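Local coordinates for oligogalacturonate lyase (Vibrio parahaemolyticus RIMD 2210633, PDB 3C5M), which probably cleaves oligogalacturonides, the short fragments of pectin, by elimination, using a seven-bladed beta-propeller that carries a manganese ion, at residues A[254-267]-A[276-288]. Sequence-based numbering, arbitrary orientation.
With MN (manganese (II) ion), chain D.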
# COMPACT_ATOMS: atom_id res chain seq x y z
N TYR A 254 -7.37 -4.66 10.81
CA TYR A 254 -8.27 -4.84 9.69
C TYR A 254 -9.67 -4.28 9.97
O TYR A 254 -9.94 -3.76 11.05
CB TYR A 254 -8.37 -6.32 9.31
CG TYR A 254 -8.97 -7.19 10.38
CD1 TYR A 254 -8.19 -7.67 11.43
CD2 TYR A 254 -10.34 -7.48 10.37
CE1 TYR A 254 -8.76 -8.43 12.45
CE2 TYR A 254 -10.92 -8.23 11.38
CZ TYR A 254 -10.13 -8.69 12.42
OH TYR A 254 -10.72 -9.40 13.44
N VAL A 255 -10.54 -4.37 8.98
CA VAL A 255 -11.90 -3.86 9.10
C VAL A 255 -12.91 -4.97 8.83
O VAL A 255 -12.78 -5.73 7.87
CB VAL A 255 -12.16 -2.73 8.08
CG1 VAL A 255 -13.60 -2.25 8.19
CG2 VAL A 255 -11.18 -1.60 8.32
N SER A 256 -13.93 -5.06 9.68
CA SER A 256 -14.95 -6.08 9.50
C SER A 256 -16.33 -5.45 9.40
O SER A 256 -16.58 -4.38 9.96
CB SER A 256 -14.92 -7.08 10.65
OG SER A 256 -15.22 -6.45 11.88
N TYR A 257 -17.22 -6.12 8.66
CA TYR A 257 -18.59 -5.65 8.47
C TYR A 257 -19.55 -6.81 8.67
O TYR A 257 -19.41 -7.86 8.05
CB TYR A 257 -18.77 -5.06 7.07
CG TYR A 257 -20.18 -4.53 6.79
CD1 TYR A 257 -21.19 -5.39 6.34
CD2 TYR A 257 -20.50 -3.19 7.01
CE1 TYR A 257 -22.50 -4.92 6.12
CE2 TYR A 257 -21.80 -2.71 6.79
CZ TYR A 257 -22.79 -3.58 6.35
OH TYR A 257 -24.08 -3.12 6.16
N PHE A 258 -20.54 -6.60 9.53
CA PHE A 258 -21.54 -7.62 9.82
C PHE A 258 -22.84 -7.28 9.09
O PHE A 258 -23.36 -6.16 9.21
CB PHE A 258 -21.80 -7.67 11.33
CG PHE A 258 -20.55 -7.85 12.15
CD1 PHE A 258 -20.07 -9.12 12.46
CD2 PHE A 258 -19.85 -6.74 12.62
CE1 PHE A 258 -18.91 -9.28 13.22
CE2 PHE A 258 -18.69 -6.89 13.38
CZ PHE A 258 -18.23 -8.16 13.68
N LYS A 259 -23.37 -8.24 8.34
CA LYS A 259 -24.61 -8.03 7.61
C LYS A 259 -25.75 -7.79 8.59
O LYS A 259 -26.11 -8.67 9.37
CB LYS A 259 -24.95 -9.23 6.71
CG LYS A 259 -24.97 -10.57 7.44
CD LYS A 259 -25.53 -11.70 6.56
CE LYS A 259 -27.07 -11.71 6.53
NZ LYS A 259 -27.67 -10.47 5.97
N GLY A 260 -26.31 -6.58 8.54
CA GLY A 260 -27.40 -6.25 9.43
C GLY A 260 -26.94 -5.45 10.64
O GLY A 260 -27.64 -5.37 11.64
N GLN A 261 -25.76 -4.86 10.54
CA GLN A 261 -25.26 -4.06 11.64
C GLN A 261 -24.96 -2.65 11.13
O GLN A 261 -24.70 -1.73 11.90
CB GLN A 261 -24.00 -4.70 12.24
CG GLN A 261 -23.56 -4.08 13.57
CD GLN A 261 -22.33 -4.77 14.15
OE1 GLN A 261 -22.35 -5.97 14.44
NE2 GLN A 261 -21.26 -4.00 14.34
N THR A 262 -25.01 -2.51 9.81
CA THR A 262 -24.77 -1.24 9.13
C THR A 262 -23.62 -0.41 9.71
O THR A 262 -23.61 0.82 9.59
CB THR A 262 -26.06 -0.37 9.11
OG1 THR A 262 -25.87 0.73 8.21
CG2 THR A 262 -26.38 0.17 10.50
N ASP A 263 -22.65 -1.08 10.34
CA ASP A 263 -21.48 -0.41 10.92
C ASP A 263 -20.19 -1.20 10.79
O ASP A 263 -20.12 -2.37 11.16
CB ASP A 263 -21.71 -0.08 12.40
CG ASP A 263 -22.47 1.21 12.58
OD1 ASP A 263 -23.67 1.24 12.21
OD2 ASP A 263 -21.88 2.19 13.09
N ARG A 264 -19.17 -0.53 10.27
CA ARG A 264 -17.87 -1.13 10.06
C ARG A 264 -16.99 -0.83 11.27
O ARG A 264 -16.96 0.30 11.74
CB ARG A 264 -17.25 -0.56 8.79
CG ARG A 264 -18.15 -0.73 7.57
CD ARG A 264 -18.17 0.52 6.71
NE ARG A 264 -16.86 0.83 6.13
CZ ARG A 264 -16.21 0.05 5.27
NH1 ARG A 264 -15.02 0.41 4.80
NH2 ARG A 264 -16.75 -1.10 4.88
N VAL A 265 -16.28 -1.83 11.77
CA VAL A 265 -15.42 -1.63 12.93
C VAL A 265 -14.00 -2.14 12.71
O VAL A 265 -13.79 -3.22 12.17
CB VAL A 265 -16.00 -2.29 14.19
CG1 VAL A 265 -17.25 -1.56 14.62
CG2 VAL A 265 -16.33 -3.74 13.91
N ILE A 266 -13.03 -1.35 13.15
CA ILE A 266 -11.62 -1.70 13.02
C ILE A 266 -11.26 -2.74 14.07
O ILE A 266 -11.75 -2.68 15.20
CB ILE A 266 -10.73 -0.47 13.21
CG1 ILE A 266 -11.15 0.63 12.24
CG2 ILE A 266 -9.28 -0.86 12.98
CD1 ILE A 266 -10.38 1.93 12.40
N TYR A 267 -10.39 -3.67 13.71
CA TYR A 267 -9.98 -4.72 14.62
C TYR A 267 -8.48 -4.90 14.63
O TYR A 267 -7.83 -4.68 13.62
CB TYR A 267 -10.63 -6.04 14.19
CG TYR A 267 -11.97 -6.33 14.83
CD1 TYR A 267 -12.04 -6.95 16.08
CD2 TYR A 267 -13.15 -6.00 14.19
CE1 TYR A 267 -13.27 -7.22 16.67
CE2 TYR A 267 -14.39 -6.26 14.78
CZ TYR A 267 -14.44 -6.88 16.02
OH TYR A 267 -15.65 -7.16 16.59
N ASN A 276 -8.19 -11.75 18.50
CA ASN A 276 -8.64 -10.48 17.95
C ASN A 276 -9.42 -9.65 18.95
O ASN A 276 -9.97 -10.18 19.92
CB ASN A 276 -9.48 -10.73 16.69
CG ASN A 276 -8.73 -11.51 15.62
OD1 ASN A 276 -8.36 -12.67 15.83
ND2 ASN A 276 -8.51 -10.89 14.48
N GLU A 277 -9.46 -8.35 18.73
CA GLU A 277 -10.18 -7.44 19.62
C GLU A 277 -10.54 -6.14 18.91
O GLU A 277 -9.72 -5.54 18.21
CB GLU A 277 -9.35 -7.14 20.87
CG GLU A 277 -7.94 -6.66 20.58
CD GLU A 277 -7.21 -6.22 21.83
OE1 GLU A 277 -7.62 -5.20 22.43
OE2 GLU A 277 -6.24 -6.90 22.23
N GLU A 278 -11.78 -5.71 19.09
CA GLU A 278 -12.30 -4.49 18.49
C GLU A 278 -11.56 -3.27 19.04
O GLU A 278 -11.19 -3.23 20.21
CB GLU A 278 -13.79 -4.39 18.78
CG GLU A 278 -14.49 -3.18 18.18
CD GLU A 278 -15.95 -3.11 18.59
OE1 GLU A 278 -16.69 -4.09 18.32
OE2 GLU A 278 -16.36 -2.08 19.18
N VAL A 279 -11.33 -2.28 18.17
CA VAL A 279 -10.64 -1.06 18.57
C VAL A 279 -11.55 0.17 18.48
O VAL A 279 -11.55 1.01 19.38
CB VAL A 279 -9.39 -0.81 17.70
CG1 VAL A 279 -9.78 -0.73 16.25
CG2 VAL A 279 -8.71 0.48 18.13
N MSE A 280 -12.32 0.28 17.39
CA MSE A 280 -13.24 1.40 17.22
C MSE A 280 -14.06 1.31 15.94
O MSE A 280 -13.84 0.43 15.11
CB MSE A 280 -12.48 2.72 17.25
CG MSE A 280 -11.85 3.12 15.93
SE MSE A 280 -11.12 4.95 15.92
CE MSE A 280 -9.25 4.50 16.09
N VAL A 281 -15.00 2.24 15.79
CA VAL A 281 -15.85 2.29 14.61
C VAL A 281 -15.02 2.69 13.41
O VAL A 281 -13.86 3.08 13.54
CB VAL A 281 -16.96 3.32 14.75
CG1 VAL A 281 -17.81 2.99 15.95
CG2 VAL A 281 -16.35 4.71 14.88
N MSE A 282 -15.62 2.62 12.23
CA MSE A 282 -14.91 2.95 11.01
C MSE A 282 -15.71 3.88 10.15
O MSE A 282 -16.75 3.50 9.60
CB MSE A 282 -14.65 1.66 10.22
CG MSE A 282 -13.18 1.34 9.95
SE MSE A 282 -12.36 2.32 8.53
CE MSE A 282 -13.08 1.35 7.01
N PRO A 283 -15.26 5.14 10.01
CA PRO A 283 -16.00 6.08 9.17
C PRO A 283 -16.00 5.61 7.72
O PRO A 283 -15.15 4.81 7.31
CB PRO A 283 -15.25 7.39 9.38
CG PRO A 283 -13.85 6.94 9.70
CD PRO A 283 -14.07 5.77 10.61
N PRO A 284 -16.95 6.09 6.90
CA PRO A 284 -17.03 5.69 5.49
C PRO A 284 -15.73 5.94 4.73
O PRO A 284 -15.58 6.98 4.08
CB PRO A 284 -18.18 6.54 4.97
CG PRO A 284 -18.06 7.80 5.79
CD PRO A 284 -17.84 7.23 7.17
N CYS A 285 -14.80 4.99 4.79
CA CYS A 285 -13.51 5.14 4.12
C CYS A 285 -13.07 3.94 3.31
O CYS A 285 -13.39 2.80 3.65
CB CYS A 285 -12.42 5.47 5.13
SG CYS A 285 -12.60 7.09 5.91
N SER A 286 -12.31 4.18 2.24
CA SER A 286 -11.83 3.10 1.38
C SER A 286 -10.64 2.38 1.97
O SER A 286 -10.72 1.21 2.33
CB SER A 286 -11.44 3.63 0.00
OG SER A 286 -12.56 4.14 -0.69
N HIS A 287 -9.52 3.09 2.06
CA HIS A 287 -8.29 2.50 2.59
C HIS A 287 -8.09 2.92 4.03
O HIS A 287 -8.69 3.88 4.49
CB HIS A 287 -7.08 2.95 1.77
CG HIS A 287 -7.31 2.92 0.29
ND1 HIS A 287 -8.10 3.84 -0.36
CD2 HIS A 287 -6.84 2.08 -0.67
CE1 HIS A 287 -8.12 3.57 -1.65
NE2 HIS A 287 -7.37 2.51 -1.86
N LEU A 288 -7.22 2.19 4.73
CA LEU A 288 -6.92 2.49 6.12
C LEU A 288 -5.46 2.19 6.41
O LEU A 288 -4.96 1.13 6.08
CB LEU A 288 -7.81 1.66 7.04
CG LEU A 288 -7.65 1.84 8.55
CD1 LEU A 288 -7.89 3.29 8.95
CD2 LEU A 288 -8.62 0.94 9.26
MN MN D . -6.17 1.91 -3.37
O HOH W 1 -7.60 0.20 -3.69
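With CG1 of Ile266 anti to its carbonyl carbon (chi1 -54°) and the chain then extended, CD1 reaches CD2 of Leu288 at 3.7 Å. Leu288 meets it with CG anti to the backbone N, and the same CD2 lies 3.7 Å from CG2 of Val255. The selenomethionine Met282 folds round along its chain, crosses the Val255 side chain at about a right angle and sets its CE 3.7 Å from that CG2. Met297 and Leu325, on two strands of the following sheet, extend this apolar cluster over Ile266.

The backbones of strands 264-267 and 276-281 pair antiparallel alongside. Ile266 N donates to Met280 O at 2.8 Å, while Val279 N donates to Ile266 O at 3.0 Å. Beyond this pairing Arg264 O takes a weak bond from Met282 N, and the guanidinium of Arg264 offers NH1 to Cys285 O (3.1 Å), again weakly. At the other end the Tyr267 ring rests against Glu278, whose CA lies over one face; the ring and carboxylate planes are nearly perpendicular (89°). Lys232 makes a cation-pi contact with Tyr267 and is also hydrogen-bonded to Tyr254 OH.

Strand 276-281 is the outermost of its four-stranded propeller blade, and the chain leaves it through Met282 to Cys285 to begin the innermost strand of the next. There His287 binds manganese through NE2 at 2.0 Å, with Gln350, His353 and His355 completing the protein ligands. The chemistry is therefore divided: backbone bonds hold the blade's edge, whereas between these segments the contacts nearer the metal ligand are mostly apolar, supplemented by two weak bonds of Arg264, one through its carbonyl and one through its guanidinium, to the connecting segment.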